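PDB 3O1I: periplasmic protein TorT from Vibrio parahaemolyticus, which probably senses trimethylamine N-oxide in the periplasm and signals its presence through the sensor kinase TorS, as TorT-type solute-binding proteins do. Local coordinates for residues Tyr116-His130 with Pro153-Ile167. Numbering follows the deposited sequence.
Sequences YWMGYEAGKYLAERH and PVTTGFYEAIKNSDI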
# COMPACT_ATOMS: atom_id res chain seq x y z
N TYR D 116 22.64 31.22 6.32
CA TYR D 116 23.12 31.80 7.57
C TYR D 116 22.28 33.03 7.88
O TYR D 116 21.88 33.26 9.02
CB TYR D 116 24.58 32.23 7.42
CG TYR D 116 25.16 32.98 8.60
CD1 TYR D 116 25.88 32.31 9.58
CD2 TYR D 116 24.99 34.37 8.73
CE1 TYR D 116 26.43 32.99 10.66
CE2 TYR D 116 25.54 35.06 9.81
CZ TYR D 116 26.26 34.36 10.77
OH TYR D 116 26.82 35.01 11.83
N TRP D 117 22.01 33.82 6.85
CA TRP D 117 21.23 35.05 6.98
C TRP D 117 19.73 34.81 7.03
O TRP D 117 18.94 35.75 7.03
CB TRP D 117 21.59 36.03 5.85
CG TRP D 117 23.05 36.41 5.88
CD1 TRP D 117 24.07 35.82 5.18
CD2 TRP D 117 23.66 37.34 6.77
NE1 TRP D 117 25.28 36.32 5.59
CE2 TRP D 117 25.06 37.26 6.56
CE3 TRP D 117 23.17 38.24 7.72
CZ2 TRP D 117 25.97 38.04 7.28
CZ3 TRP D 117 24.07 39.01 8.44
CH2 TRP D 117 25.46 38.90 8.21
N MET D 118 19.33 33.54 7.06
CA MET D 118 17.92 33.20 7.16
C MET D 118 17.70 32.92 8.66
O MET D 118 16.71 33.34 9.25
CB MET D 118 17.61 31.96 6.33
CG MET D 118 17.76 32.16 4.83
SD MET D 118 16.34 33.01 4.11
CE MET D 118 15.00 31.88 4.48
N GLY D 119 18.66 32.22 9.25
CA GLY D 119 18.59 31.93 10.66
C GLY D 119 18.83 33.22 11.41
O GLY D 119 18.22 33.49 12.45
N TYR D 120 19.73 34.04 10.88
CA TYR D 120 20.04 35.33 11.49
C TYR D 120 18.79 36.19 11.46
O TYR D 120 18.35 36.72 12.48
CB TYR D 120 21.16 36.04 10.74
CG TYR D 120 21.76 37.19 11.52
CD1 TYR D 120 22.83 36.98 12.39
CD2 TYR D 120 21.22 38.48 11.43
CE1 TYR D 120 23.35 38.03 13.15
CE2 TYR D 120 21.73 39.53 12.19
CZ TYR D 120 22.79 39.29 13.04
OH TYR D 120 23.30 40.32 13.80
N GLU D 121 18.20 36.33 10.28
CA GLU D 121 17.00 37.13 10.16
C GLU D 121 15.92 36.68 11.14
O GLU D 121 15.13 37.50 11.60
CB GLU D 121 16.45 37.05 8.74
CG GLU D 121 16.70 38.30 7.90
CD GLU D 121 16.03 39.54 8.48
OE1 GLU D 121 14.80 39.52 8.69
OE2 GLU D 121 16.74 40.55 8.71
N ALA D 122 15.92 35.40 11.48
CA ALA D 122 14.92 34.85 12.40
C ALA D 122 15.25 35.15 13.86
O ALA D 122 14.37 35.52 14.64
CB ALA D 122 14.80 33.36 12.19
N GLY D 123 16.52 34.98 14.21
CA GLY D 123 16.96 35.25 15.57
C GLY D 123 16.92 36.74 15.86
O GLY D 123 16.62 37.17 16.98
N LYS D 124 17.21 37.54 14.84
CA LYS D 124 17.21 39.00 14.96
C LYS D 124 15.80 39.47 15.32
O LYS D 124 15.64 40.40 16.10
CB LYS D 124 17.66 39.64 13.64
CG LYS D 124 18.41 40.96 13.79
CD LYS D 124 18.98 41.46 12.45
CE LYS D 124 17.87 41.83 11.45
NZ LYS D 124 18.41 42.38 10.16
N TYR D 125 14.78 38.82 14.77
CA TYR D 125 13.40 39.20 15.06
C TYR D 125 13.05 38.94 16.52
O TYR D 125 12.29 39.69 17.13
CB TYR D 125 12.42 38.42 14.19
CG TYR D 125 10.97 38.55 14.64
CD1 TYR D 125 10.07 39.34 13.92
CD2 TYR D 125 10.50 37.87 15.76
CE1 TYR D 125 8.73 39.44 14.31
CE2 TYR D 125 9.16 37.97 16.16
CZ TYR D 125 8.28 38.75 15.43
OH TYR D 125 6.95 38.82 15.78
N LEU D 126 13.58 37.87 17.08
CA LEU D 126 13.28 37.55 18.46
C LEU D 126 14.17 38.29 19.45
O LEU D 126 13.74 38.58 20.57
CB LEU D 126 13.36 36.04 18.69
CG LEU D 126 12.30 35.24 17.92
CD1 LEU D 126 12.59 33.77 18.08
CD2 LEU D 126 10.91 35.57 18.41
N ALA D 127 15.39 38.61 19.04
CA ALA D 127 16.31 39.33 19.92
C ALA D 127 15.86 40.78 20.02
O ALA D 127 16.23 41.51 20.94
CB ALA D 127 17.72 39.26 19.36
N GLU D 128 15.03 41.19 19.06
CA GLU D 128 14.51 42.54 18.98
C GLU D 128 13.15 42.60 19.66
O GLU D 128 12.61 43.67 19.92
CB GLU D 128 14.37 42.94 17.51
CG GLU D 128 13.76 44.32 17.26
CD GLU D 128 13.70 44.67 15.77
OE1 GLU D 128 13.15 43.86 14.99
OE2 GLU D 128 14.20 45.75 15.39
N ARG D 129 12.61 41.42 19.94
CA ARG D 129 11.31 41.30 20.58
C ARG D 129 11.54 40.96 22.06
O ARG D 129 10.63 41.06 22.88
CB ARG D 129 10.52 40.19 19.89
CG ARG D 129 9.07 40.06 20.30
CD ARG D 129 8.53 38.68 19.92
NE ARG D 129 7.09 38.57 20.12
CZ ARG D 129 6.20 39.27 19.42
NH1 ARG D 129 6.62 40.11 18.49
NH2 ARG D 129 4.90 39.12 19.65
N HIS D 130 12.76 40.56 22.37
CA HIS D 130 13.13 40.18 23.72
C HIS D 130 14.56 40.58 24.03
O HIS D 130 15.43 39.73 24.29
CB HIS D 130 12.96 38.68 23.90
CG HIS D 130 11.53 38.27 24.03
ND1 HIS D 130 10.79 38.51 25.17
CD2 HIS D 130 10.68 37.69 23.15
CE1 HIS D 130 9.55 38.10 24.98
NE2 HIS D 130 9.46 37.60 23.76
N PRO D 153 24.52 25.53 9.27
CA PRO D 153 24.47 26.73 8.42
C PRO D 153 23.49 27.73 9.04
O PRO D 153 23.86 28.85 9.38
CB PRO D 153 23.98 26.18 7.09
CG PRO D 153 24.58 24.80 7.07
CD PRO D 153 24.33 24.31 8.47
N VAL D 154 22.24 27.30 9.19
CA VAL D 154 21.18 28.12 9.77
C VAL D 154 21.35 28.31 11.27
O VAL D 154 21.06 29.38 11.81
CB VAL D 154 19.79 27.49 9.52
CG1 VAL D 154 18.75 28.14 10.42
CG2 VAL D 154 19.40 27.67 8.08
N THR D 155 21.80 27.26 11.95
CA THR D 155 22.02 27.32 13.38
C THR D 155 22.93 28.50 13.73
O THR D 155 22.48 29.47 14.32
CB THR D 155 22.67 26.01 13.91
OG1 THR D 155 21.76 24.92 13.71
CG2 THR D 155 23.00 26.11 15.40
N THR D 156 24.20 28.41 13.36
CA THR D 156 25.14 29.49 13.65
C THR D 156 24.55 30.84 13.25
O THR D 156 24.77 31.84 13.92
CB THR D 156 26.50 29.27 12.94
OG1 THR D 156 27.11 28.08 13.45
CG2 THR D 156 27.43 30.45 13.18
N GLY D 157 23.80 30.85 12.15
CA GLY D 157 23.16 32.08 11.71
C GLY D 157 22.20 32.51 12.80
O GLY D 157 22.31 33.61 13.33
N PHE D 158 21.25 31.63 13.14
CA PHE D 158 20.27 31.91 14.19
C PHE D 158 20.98 32.21 15.50
O PHE D 158 20.65 33.17 16.19
CB PHE D 158 19.35 30.71 14.41
CG PHE D 158 18.39 30.89 15.55
CD1 PHE D 158 17.17 31.55 15.37
CD2 PHE D 158 18.72 30.45 16.83
CE1 PHE D 158 16.31 31.76 16.43
CE2 PHE D 158 17.86 30.65 17.90
CZ PHE D 158 16.66 31.32 17.71
N TYR D 159 21.94 31.36 15.85
CA TYR D 159 22.67 31.53 17.09
C TYR D 159 23.25 32.92 17.29
O TYR D 159 23.06 33.53 18.34
CB TYR D 159 23.78 30.47 17.20
CG TYR D 159 23.40 29.30 18.07
CD1 TYR D 159 22.33 28.47 17.73
CD2 TYR D 159 24.07 29.04 19.27
CE1 TYR D 159 21.93 27.41 18.57
CE2 TYR D 159 23.69 27.99 20.11
CZ TYR D 159 22.62 27.18 19.75
OH TYR D 159 22.24 26.15 20.58
N GLU D 160 23.94 33.44 16.27
CA GLU D 160 24.55 34.77 16.37
C GLU D 160 23.54 35.85 16.70
O GLU D 160 23.65 36.52 17.72
CB GLU D 160 25.24 35.14 15.06
CG GLU D 160 26.46 34.28 14.70
CD GLU D 160 27.48 34.19 15.82
OE1 GLU D 160 27.63 35.16 16.60
OE2 GLU D 160 28.16 33.14 15.92
N ALA D 161 22.55 36.01 15.83
CA ALA D 161 21.52 37.02 16.02
C ALA D 161 20.78 36.92 17.36
O ALA D 161 20.10 37.86 17.76
CB ALA D 161 20.51 36.94 14.89
N ILE D 162 20.93 35.79 18.06
CA ILE D 162 20.23 35.58 19.33
C ILE D 162 21.12 35.60 20.57
O ILE D 162 20.62 35.73 21.68
CB ILE D 162 19.47 34.20 19.30
CG1 ILE D 162 18.32 34.25 18.30
CG2 ILE D 162 18.94 33.85 20.68
CD1 ILE D 162 17.13 35.06 18.75
N LYS D 163 22.44 35.50 20.39
CA LYS D 163 23.32 35.42 21.55
C LYS D 163 23.28 36.49 22.63
O LYS D 163 23.07 36.17 23.80
CB LYS D 163 24.78 35.20 21.11
CG LYS D 163 25.55 36.42 20.65
CD LYS D 163 27.00 36.02 20.49
CE LYS D 163 27.89 37.18 20.11
NZ LYS D 163 29.29 36.71 19.96
N ASN D 164 23.46 37.75 22.27
CA ASN D 164 23.44 38.80 23.28
C ASN D 164 22.05 39.37 23.50
O ASN D 164 21.74 40.49 23.10
CB ASN D 164 24.43 39.91 22.93
CG ASN D 164 25.88 39.42 22.90
OD1 ASN D 164 26.35 38.78 23.84
ND2 ASN D 164 26.59 39.74 21.82
N SER D 165 21.20 38.57 24.14
CA SER D 165 19.83 38.97 24.43
C SER D 165 19.27 38.01 25.47
O SER D 165 19.96 37.09 25.92
CB SER D 165 18.99 38.95 23.16
OG SER D 165 19.07 37.69 22.51
N ASP D 166 18.01 38.22 25.86
CA ASP D 166 17.39 37.36 26.87
C ASP D 166 16.50 36.27 26.28
O ASP D 166 15.32 36.15 26.61
CB ASP D 166 16.62 38.23 27.87
CG ASP D 166 17.33 38.33 29.22
OD1 ASP D 166 18.58 38.30 29.25
OD2 ASP D 166 16.64 38.45 30.26
N ILE D 167 17.09 35.47 25.41
CA ILE D 167 16.40 34.37 24.76
C ILE D 167 17.19 33.10 25.05
O ILE D 167 18.37 33.00 24.70
CB ILE D 167 16.31 34.61 23.24
CG1 ILE D 167 15.24 35.67 22.98
CG2 ILE D 167 15.99 33.31 22.52
CD1 ILE D 167 15.12 36.06 21.55
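A glycine-lined pair of helices running roughly the same way, 116-127 and 153-163, meets where Gly119 lies against Gly157 and Phe158. The axes approach to 6.4 Å and cross at -31°, and the CA atoms of Gly119 and Phe158 are 3.9 Å apart, a spacing at which backbone meets backbone. Gly119 and Gly123 form a GxxxG pattern facing Gly157 and Ala161. CA-H...O contacts run both ways: Phe158 CA lies 3.1 Å from Gly119 O and Gly157 CA 3.2 Å from Tyr116 O, while Tyr120 CA approaches Gly157 O.

Two tyrosines flank this seam. The Tyr116 ring swings over helix 153-163, its CG turned away from the residue's own N (chi1 174°), and Gly157 CA sits over one face, 3.6 Å from the centroid and offset toward the rim; Thr156 CG2 meets the ring edge. The Tyr120 ring takes Ala161 CB over its centre, 12° off the normal, which is CH-pi geometry, with Glu160 CB at its edge. On the other flank the Phe158 ring passes beside the backbone of Gly123 and reaches Ile139 and Val199 in the sheet.

Toward the C-terminal ends, Ile167 CD1 packs 3.4 Å from Leu126 CB, and both side chains touch Ile139. Past the helices, Asp166 N gives a weak hydrogen bond to His130 O (3.4 Å), while Asp166 OD1 forms a salt bridge with Lys132 NZ and His130 NE2 a hydrogen bond with Tyr197 OH. Helix 153-163 links parallel strands 137-142 and 167-172 in a beta-alpha-beta crossover, and Leu126 sets helix 116-127 on the same sheet, also touching Tyr197 and Val199; both helices thus cover one alpha/beta lobe of the LacI-like periplasmic-binding-protein fold.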